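Local coordinates for transcription regulator (Lactobacillus plantarum WCFS1, PDB 3CLK), which probably regulates transcription as a dimeric, LacI-like DNA-binding protein whose sensor portion, built like a periplasmic binding protein, may respond to a small ligand, at residues Q25-I30 / L70-A75; R64-I69 / S87-C92; P103-D108 / F241-T246. All blocks are in the same frame, centred on the assembly; numbering follows the deposited sequence.

All three contacts belong to one parallel sheet and its covering helices. Contacts 1 and 3 are fully buried, about 8 Å apart between centres, and both set a helix on the face that carries L70, L72 and I105; helices 22-34 and 240-256 touch there through I30 and G244. Contact 2, only partly buried, pairs strand with strand, its centre about 15 Å from that of contact 1 and about 17 Å from that of contact 3. The chemistry follows the place: only aliphatic side chains join helix to strand in contact 1, a selenomethionine and hydroxyl side chains enter contact 3 beside the interdomain crossovers, and backbone hydrogen bonds dominate contact 2. Contacts 1 and 2 share strand 68-72.

Contact 1 of 3, residues Q25-I30 / L70-A75; sequences QILDGI and LLLSIA
Helix 22-34 is the first helix of the alpha/beta sandwich, and here it lies over strand 68-72 of the parallel sheet. The local axes of 25-30 and 70-72 pass at 10.6 Å and run nearly antiparallel, at 159°, as expected for a helix that carries the chain back between parallel strands. L72 carries most of the contact: its CA-CB bond points at the helix and, with CG anti to the carbonyl carbon, its methyls are divided among three side chains. CD2 meets I26 CG2 tip to tip at 3.5 Å, tighter than ordinary van der Waals contact, and lies 4.1 Å from I30 CD1. L72 CD1 is 3.9 Å from I26 CB, while L27 crosses it obliquely, L27 CD2 again at 3.9 Å. I26 touches with the CG2 branch, the one anti to its backbone N. I30 instead uses its extended branch (chi2 175°): I30 CD1 ends 3.5 Å from L70 CD1, and I30 CG1 stands 3.8 Å from the same methyl. L71, between the two leucines, turns to the other face of the strand and packs on F93. L94 of the next strand touches I26, I30 and L72, and helix 240-256 closes the flank with V248 on I30 and I251 on L70. Aliphatic side chains, alternating along a central strand and packed against successive helix turns, are characteristic of the Rossmann-like layering of periplasmic-binding-protein domains.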
loop_
_atom_site.group_PDB
_atom_site.type_symbol
_atom_site.label_atom_id
_atom_site.label_comp_id
_atom_site.label_asym_id
_atom_site.label_seq_id
_atom_site.Cartn_x
_atom_site.Cartn_y
_atom_site.Cartn_z
ATOM N N GLN B 25 -3.298 -1.708 7.479
ATOM C CA GLN B 25 -3.937 -2.794 8.210
ATOM C C GLN B 25 -3.968 -2.480 9.701
ATOM O O GLN B 25 -4.951 -2.760 10.379
ATOM C CB GLN B 25 -3.193 -4.111 7.969
ATOM C CG GLN B 25 -3.333 -4.630 6.544
ATOM C CD GLN B 25 -4.785 -4.694 6.100
ATOM O OE1 GLN B 25 -5.595 -5.412 6.689
ATOM N NE2 GLN B 25 -5.122 -3.937 5.059
ATOM N N ILE B 26 -2.889 -1.898 10.212
ATOM C CA ILE B 26 -2.845 -1.538 11.622
ATOM C C ILE B 26 -3.783 -0.353 11.845
ATOM O O ILE B 26 -4.549 -0.328 12.808
ATOM C CB ILE B 26 -1.427 -1.130 12.073
ATOM C CG1 ILE B 26 -0.436 -2.254 11.765
ATOM C CG2 ILE B 26 -1.433 -0.824 13.568
ATOM C CD1 ILE B 26 0.988 -1.939 12.159
ATOM N N LEU B 27 -3.726 0.619 10.939
ATOM C CA LEU B 27 -4.562 1.814 11.036
ATOM C C LEU B 27 -6.052 1.484 11.000
ATOM O O LEU B 27 -6.846 2.130 11.681
ATOM C CB LEU B 27 -4.219 2.800 9.909
ATOM C CG LEU B 27 -2.846 3.487 9.971
ATOM C CD1 LEU B 27 -2.612 4.288 8.698
ATOM C CD2 LEU B 27 -2.768 4.391 11.189
ATOM N N ASP B 28 -6.439 0.488 10.209
ATOM C CA ASP B 28 -7.846 0.112 10.147
ATOM C C ASP B 28 -8.275 -0.398 11.516
ATOM O O ASP B 28 -9.363 -0.075 11.992
ATOM C CB ASP B 28 -8.093 -0.973 9.096
ATOM C CG ASP B 28 -7.937 -0.461 7.676
ATOM O OD1 ASP B 28 -8.286 0.711 7.414
ATOM O OD2 ASP B 28 -7.479 -1.238 6.815
ATOM N N GLY B 29 -7.409 -1.188 12.146
ATOM C CA GLY B 29 -7.715 -1.724 13.458
ATOM C C GLY B 29 -7.809 -0.619 14.496
ATOM O O GLY B 29 -8.676 -0.649 15.369
ATOM N N ILE B 30 -6.910 0.356 14.398
ATOM C CA ILE B 30 -6.892 1.487 15.318
ATOM C C ILE B 30 -8.147 2.320 15.100
ATOM O O ILE B 30 -8.840 2.692 16.051
ATOM C CB ILE B 30 -5.656 2.391 15.074
ATOM C CG1 ILE B 30 -4.379 1.653 15.473
ATOM C CG2 ILE B 30 -5.785 3.688 15.865
ATOM C CD1 ILE B 30 -3.115 2.420 15.150
ATOM N N LEU B 70 0.490 6.124 19.283
ATOM C CA LEU B 70 0.815 4.776 18.840
ATOM C C LEU B 70 1.884 4.908 17.756
ATOM O O LEU B 70 1.706 5.656 16.791
ATOM C CB LEU B 70 -0.433 4.096 18.270
ATOM C CG LEU B 70 -1.599 3.932 19.251
ATOM C CD1 LEU B 70 -2.814 3.357 18.523
ATOM C CD2 LEU B 70 -1.173 3.016 20.386
ATOM N N LEU B 71 2.997 4.200 17.917
ATOM C CA LEU B 71 4.068 4.286 16.931
ATOM C C LEU B 71 4.158 2.998 16.123
ATOM O O LEU B 71 4.569 1.957 16.631
ATOM C CB LEU B 71 5.408 4.596 17.614
ATOM C CG LEU B 71 5.420 5.919 18.396
ATOM C CD1 LEU B 71 4.946 5.667 19.824
ATOM C CD2 LEU B 71 6.811 6.511 18.400
ATOM N N LEU B 72 3.755 3.094 14.860
ATOM C CA LEU B 72 3.752 1.963 13.948
ATOM C C LEU B 72 5.123 1.649 13.383
ATOM O O LEU B 72 5.552 2.235 12.386
ATOM C CB LEU B 72 2.779 2.217 12.793
ATOM C CG LEU B 72 1.326 2.547 13.154
ATOM C CD1 LEU B 72 0.431 2.305 11.939
ATOM C CD2 LEU B 72 0.871 1.678 14.307
ATOM N N SER B 73 5.808 0.722 14.036
ATOM C CA SER B 73 7.127 0.292 13.607
ATOM C C SER B 73 8.067 1.457 13.310
ATOM O O SER B 73 8.596 1.569 12.202
ATOM C CB SER B 73 6.997 -0.596 12.369
ATOM O OG SER B 73 8.200 -1.296 12.126
ATOM N N ILE B 74 8.262 2.326 14.296
ATOM C CA ILE B 74 9.161 3.469 14.141
ATOM C C ILE B 74 10.350 3.287 15.080
ATOM O O ILE B 74 10.177 3.058 16.279
ATOM C CB ILE B 74 8.459 4.817 14.477
ATOM C CG1 ILE B 74 7.889 5.454 13.207
ATOM C CG2 ILE B 74 9.451 5.786 15.123
ATOM C CD1 ILE B 74 6.701 4.742 12.638
ATOM N N ALA B 75 11.555 3.387 14.528
ATOM C CA ALA B 75 12.770 3.247 15.320
ATOM C C ALA B 75 13.254 4.631 15.746
ATOM O O ALA B 75 14.013 5.285 15.031
ATOM C CB ALA B 75 13.850 2.539 14.504
#

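Contact 2 of 3, residues R64-I69 / S87-C92; sequences RPVMGI and SDVPYC
Two backbone hydrogen bonds tie I69 to the neighbouring strand. I69 N donates to P90 O at 2.9 Å with an N-H...O angle of 157°, and I69 O accepts from C92 N at 3.1 Å; in both the donor approaches nearly along the C=O axis. I69 thus bonds to the residues before and after Y91, the signature of a parallel bridge, and the I69 and Y91 side chains emerge on the same face of the sheet. Each acceptor is also approached by a CA-H group: G68 CA lies 3.3 Å from P90 O, and Y91 CA 3.1 Å from I69 O. These pairs join the first and last elements of a beta-alpha-beta unit, strand 68-72, helix 78-86 and strand 91-94. D88, with positive phi just after the helix, starts the turn that brings V89 and P90 back alongside 66-69. V89 has CG1 anti to the backbone N (chi1 177°), and this branch does the packing: it crosses I69 at about a right angle, with V89 CG1 3.7 Å from I69 CG1, and V66 CG2 touches the same methyl at 4.1 Å. P90 brings its ring beside the M67 carbonyl, P90 CD lying 3.5 Å from M67 O. In Y91, CG occupies the crowded position between the backbone N and the carbonyl carbon (chi1 74°), so that Y91 CB stays near I69 while the ring leads off to L84, Q85 and P103; V89 O lies in plane at the ring's edge. L84 and I62, from helices 78-86 and 53-63, pack on I69, whereas the CA-CB bond of selenomethionine M67 points away from 87-92, and its side chain packs on I11 and Y39.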
loop_
_atom_site.group_PDB
_atom_site.type_symbol
_atom_site.label_atom_id
_atom_site.label_comp_id
_atom_site.label_asym_id
_atom_site.label_seq_id
_atom_site.Cartn_x
_atom_site.Cartn_y
_atom_site.Cartn_z
ATOM N N ARG B 64 -0.007 19.515 20.051
ATOM C CA ARG B 64 -1.458 19.578 20.132
ATOM C C ARG B 64 -1.940 18.497 21.096
ATOM O O ARG B 64 -1.422 17.381 21.112
ATOM C CB ARG B 64 -2.080 19.354 18.752
ATOM C CG ARG B 64 -3.530 19.812 18.643
ATOM C CD ARG B 64 -3.628 21.333 18.566
ATOM N NE ARG B 64 -5.012 21.801 18.592
ATOM C CZ ARG B 64 -5.606 22.317 19.664
ATOM N NH1 ARG B 64 -4.939 22.440 20.802
ATOM N NH2 ARG B 64 -6.872 22.705 19.597
ATOM N N PRO B 65 -2.946 18.818 21.917
ATOM C CA PRO B 65 -3.493 17.869 22.891
ATOM C C PRO B 65 -3.947 16.532 22.302
ATOM O O PRO B 65 -4.864 16.482 21.485
ATOM C CB PRO B 65 -4.655 18.645 23.508
ATOM C CG PRO B 65 -4.187 20.067 23.424
ATOM C CD PRO B 65 -3.609 20.128 22.034
ATOM N N VAL B 66 -3.288 15.457 22.726
ATOM C CA VAL B 66 -3.626 14.104 22.291
ATOM C C VAL B 66 -3.651 13.230 23.537
ATOM O O VAL B 66 -2.874 13.447 24.464
ATOM C CB VAL B 66 -2.591 13.533 21.294
ATOM C CG1 VAL B 66 -2.591 14.355 20.020
ATOM C CG2 VAL B 66 -1.209 13.509 21.926
HETATM N N MSE B 67 -4.543 12.247 23.563
HETATM C CA MSE B 67 -4.670 11.373 24.723
HETATM C C MSE B 67 -3.714 10.187 24.698
HETATM O O MSE B 67 -3.474 9.550 25.724
HETATM C CB MSE B 67 -6.111 10.876 24.839
HETATM C CG MSE B 67 -6.540 9.925 23.737
HETATM SE SE MSE B 67 -8.438 9.582 23.797
HETATM C CE MSE B 67 -8.527 8.830 25.573
ATOM N N GLY B 68 -3.165 9.894 23.524
ATOM C CA GLY B 68 -2.245 8.779 23.413
ATOM C C GLY B 68 -1.546 8.736 22.073
ATOM O O GLY B 68 -2.054 9.263 21.079
ATOM N N ILE B 69 -0.377 8.108 22.046
ATOM C CA ILE B 69 0.401 7.995 20.818
ATOM C C ILE B 69 0.766 6.549 20.513
ATOM O O ILE B 69 1.275 5.833 21.374
ATOM C CB ILE B 69 1.708 8.813 20.905
ATOM C CG1 ILE B 69 1.379 10.288 21.166
ATOM C CG2 ILE B 69 2.498 8.684 19.603
ATOM C CD1 ILE B 69 2.602 11.167 21.294
ATOM N N SER B 87 7.326 13.659 27.686
ATOM C CA SER B 87 6.084 14.391 27.453
ATOM C C SER B 87 4.929 13.902 28.329
ATOM O O SER B 87 3.883 14.544 28.394
ATOM C CB SER B 87 5.678 14.292 25.983
ATOM O OG SER B 87 5.310 12.964 25.647
ATOM N N ASP B 88 5.120 12.776 29.005
ATOM C CA ASP B 88 4.075 12.214 29.856
ATOM C C ASP B 88 2.808 11.865 29.092
ATOM O O ASP B 88 1.707 11.937 29.636
ATOM C CB ASP B 88 3.712 13.169 30.994
ATOM C CG ASP B 88 4.625 13.017 32.191
ATOM O OD1 ASP B 88 4.982 11.862 32.527
ATOM O OD2 ASP B 88 4.969 14.047 32.804
ATOM N N VAL B 89 2.964 11.503 27.825
ATOM C CA VAL B 89 1.831 11.121 26.998
ATOM C C VAL B 89 1.842 9.599 26.867
ATOM O O VAL B 89 2.859 9.013 26.504
ATOM C CB VAL B 89 1.926 11.730 25.582
ATOM C CG1 VAL B 89 0.760 11.249 24.732
ATOM C CG2 VAL B 89 1.924 13.256 25.662
ATOM N N PRO B 90 0.718 8.938 27.184
ATOM C CA PRO B 90 0.654 7.480 27.075
ATOM C C PRO B 90 1.076 7.070 25.663
ATOM O O PRO B 90 0.620 7.657 24.683
ATOM C CB PRO B 90 -0.821 7.181 27.340
ATOM C CG PRO B 90 -1.222 8.276 28.276
ATOM C CD PRO B 90 -0.564 9.487 27.659
ATOM N N TYR B 91 1.947 6.078 25.547
ATOM C CA TYR B 91 2.380 5.652 24.222
ATOM C C TYR B 91 2.652 4.156 24.177
ATOM O O TYR B 91 2.879 3.522 25.209
ATOM C CB TYR B 91 3.638 6.428 23.803
ATOM C CG TYR B 91 4.890 5.983 24.522
ATOM C CD1 TYR B 91 5.674 4.948 24.014
ATOM C CD2 TYR B 91 5.261 6.554 25.741
ATOM C CE1 TYR B 91 6.794 4.485 24.700
ATOM C CE2 TYR B 91 6.383 6.095 26.442
ATOM C CZ TYR B 91 7.141 5.061 25.911
ATOM O OH TYR B 91 8.247 4.592 26.586
ATOM N N CYS B 92 2.627 3.602 22.967
ATOM C CA CYS B 92 2.875 2.184 22.753
ATOM C C CYS B 92 3.333 1.984 21.312
ATOM O O CYS B 92 2.791 2.600 20.391
ATOM C CB CYS B 92 1.600 1.376 23.006
ATOM S SG CYS B 92 1.825 -0.433 23.022
#

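Contact 3 of 3, residues P103-D108 / F241-T246; sequences PFISSD and FQMGVT
Of the flat groups, the Q242 carboxamide is held within the helix, by T246 one turn on: T246 OG1 lies only 12° out of its plane and accepts from Q242 NE2 at 2.7 Å, with an N-H...O angle of 153°. The two phenyl rings lead elsewhere, F104 packing on F93 and Q265, F241 on D28 and E32 of helix 22-34. The setting is the two-domain fold of periplasmic-binding-protein type, at two of its interdomain crossovers: strand 104-106 leaves one sheet for the second domain, and helix 240-256 returns from it to cover the first sheet. The local axes approach to 8.3 Å at 157°, nearly antiparallel. I105 points at the helix and divides its branches. Its CG2, anti to the backbone N, sits over the start of M243, with I105 CG2 4.1 Å from M243 CA. The other branch, extended to CD1, crosses T246 obliquely, and I105 CD1 meets T246 CG2 at 3.5 Å. An alanine here, in place of T246, removes OG1 and CG2 together and would probably loosen both the hold on the Q242 amide and the packing against the tip of I105. Selenomethionine M243, extended beyond CG, reaches obliquely across to the strand, its SE 4.1 Å from S106 CA. S106 faces away from the helix, and its OG donates to S107 O from above the carbonyl plane. S107 OG is hydrogen-bonded to Q238 OE1, a link between the two crossovers, and S107 OG lies 3.3 Å from M243 CE.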
loop_
_atom_site.group_PDB
_atom_site.type_symbol
_atom_site.label_atom_id
_atom_site.label_comp_id
_atom_site.label_asym_id
_atom_site.label_seq_id
_atom_site.Cartn_x
_atom_site.Cartn_y
_atom_site.Cartn_z
ATOM N N PRO B 103 7.158 -0.137 26.125
ATOM C CA PRO B 103 5.898 -0.821 25.818
ATOM C C PRO B 103 5.719 -1.061 24.320
ATOM O O PRO B 103 5.939 -0.166 23.507
ATOM C CB PRO B 103 4.842 0.127 26.380
ATOM C CG PRO B 103 5.485 1.473 26.193
ATOM C CD PRO B 103 6.907 1.224 26.632
ATOM N N PHE B 104 5.331 -2.274 23.956
ATOM C CA PHE B 104 5.123 -2.586 22.552
ATOM C C PHE B 104 4.140 -3.728 22.357
ATOM O O PHE B 104 3.899 -4.521 23.261
ATOM C CB PHE B 104 6.457 -2.922 21.871
ATOM C CG PHE B 104 7.030 -4.268 22.247
ATOM C CD1 PHE B 104 6.467 -5.445 21.757
ATOM C CD2 PHE B 104 8.153 -4.351 23.065
ATOM C CE1 PHE B 104 7.013 -6.682 22.074
ATOM C CE2 PHE B 104 8.710 -5.585 23.390
ATOM C CZ PHE B 104 8.142 -6.755 22.894
ATOM N N ILE B 105 3.560 -3.773 21.168
ATOM C CA ILE B 105 2.627 -4.813 20.778
ATOM C C ILE B 105 3.057 -5.201 19.372
ATOM O O ILE B 105 3.067 -4.357 18.466
ATOM C CB ILE B 105 1.193 -4.293 20.719
ATOM C CG1 ILE B 105 0.742 -3.860 22.116
ATOM C CG2 ILE B 105 0.279 -5.366 20.136
ATOM C CD1 ILE B 105 -0.590 -3.126 22.121
ATOM N N SER B 106 3.428 -6.463 19.192
ATOM C CA SER B 106 3.869 -6.940 17.888
ATOM C C SER B 106 3.888 -8.454 17.864
ATOM O O SER B 106 3.422 -9.107 18.802
ATOM C CB SER B 106 5.276 -6.426 17.589
ATOM O OG SER B 106 6.211 -6.976 18.498
ATOM N N SER B 107 4.427 -9.004 16.779
ATOM C CA SER B 107 4.538 -10.446 16.624
ATOM C C SER B 107 5.842 -10.882 17.259
ATOM O O SER B 107 6.719 -10.053 17.533
ATOM C CB SER B 107 4.566 -10.837 15.139
ATOM O OG SER B 107 3.351 -10.514 14.484
ATOM N N ASP B 108 5.970 -12.182 17.497
ATOM C CA ASP B 108 7.195 -12.728 18.054
ATOM C C ASP B 108 8.062 -12.942 16.818
ATOM O O ASP B 108 7.916 -13.944 16.114
ATOM C CB ASP B 108 6.918 -14.064 18.735
ATOM C CG ASP B 108 8.150 -14.647 19.379
ATOM O OD1 ASP B 108 9.248 -14.530 18.794
ATOM O OD2 ASP B 108 8.019 -15.233 20.465
ATOM N N PHE B 241 -4.155 -5.975 12.139
ATOM C CA PHE B 241 -5.416 -5.398 12.578
ATOM C C PHE B 241 -5.502 -5.460 14.100
ATOM O O PHE B 241 -5.757 -4.452 14.763
ATOM C CB PHE B 241 -6.591 -6.165 11.974
ATOM C CG PHE B 241 -7.918 -5.480 12.156
ATOM C CD1 PHE B 241 -8.351 -4.526 11.242
ATOM C CD2 PHE B 241 -8.730 -5.784 13.246
ATOM C CE1 PHE B 241 -9.582 -3.883 11.406
ATOM C CE2 PHE B 241 -9.961 -5.147 13.421
ATOM C CZ PHE B 241 -10.386 -4.194 12.496
ATOM N N GLN B 242 -5.280 -6.650 14.646
ATOM C CA GLN B 242 -5.339 -6.851 16.080
ATOM C C GLN B 242 -4.323 -5.983 16.816
ATOM O O GLN B 242 -4.593 -5.516 17.920
ATOM C CB GLN B 242 -5.110 -8.323 16.418
ATOM C CG GLN B 242 -5.298 -8.642 17.899
ATOM C CD GLN B 242 -6.647 -8.173 18.423
ATOM O OE1 GLN B 242 -7.692 -8.454 17.827
ATOM N NE2 GLN B 242 -6.633 -7.460 19.545
HETATM N N MSE B 243 -3.158 -5.774 16.216
HETATM C CA MSE B 243 -2.152 -4.934 16.845
HETATM C C MSE B 243 -2.761 -3.561 17.064
HETATM O O MSE B 243 -2.596 -2.957 18.124
HETATM C CB MSE B 243 -0.923 -4.796 15.954
HETATM C CG MSE B 243 -0.156 -6.076 15.776
HETATM SE SE MSE B 243 1.468 -5.758 14.797
HETATM C CE MSE B 243 1.828 -7.579 14.229
ATOM N N GLY B 244 -3.468 -3.087 16.047
ATOM C CA GLY B 244 -4.102 -1.785 16.110
ATOM C C GLY B 244 -5.224 -1.728 17.123
ATOM O O GLY B 244 -5.402 -0.717 17.813
ATOM N N VAL B 245 -5.998 -2.807 17.201
ATOM C CA VAL B 245 -7.099 -2.879 18.156
ATOM C C VAL B 245 -6.544 -2.816 19.580
ATOM O O VAL B 245 -6.939 -1.969 20.375
ATOM C CB VAL B 245 -7.897 -4.191 17.992
ATOM C CG1 VAL B 245 -8.915 -4.337 19.126
ATOM C CG2 VAL B 245 -8.600 -4.188 16.650
ATOM N N THR B 246 -5.613 -3.716 19.878
ATOM C CA THR B 246 -4.986 -3.804 21.192
ATOM C C THR B 246 -4.291 -2.499 21.577
ATOM O O THR B 246 -4.367 -2.053 22.732
ATOM C CB THR B 246 -3.961 -4.955 21.222
ATOM O OG1 THR B 246 -4.600 -6.168 20.796
ATOM C CG2 THR B 246 -3.411 -5.156 22.626
#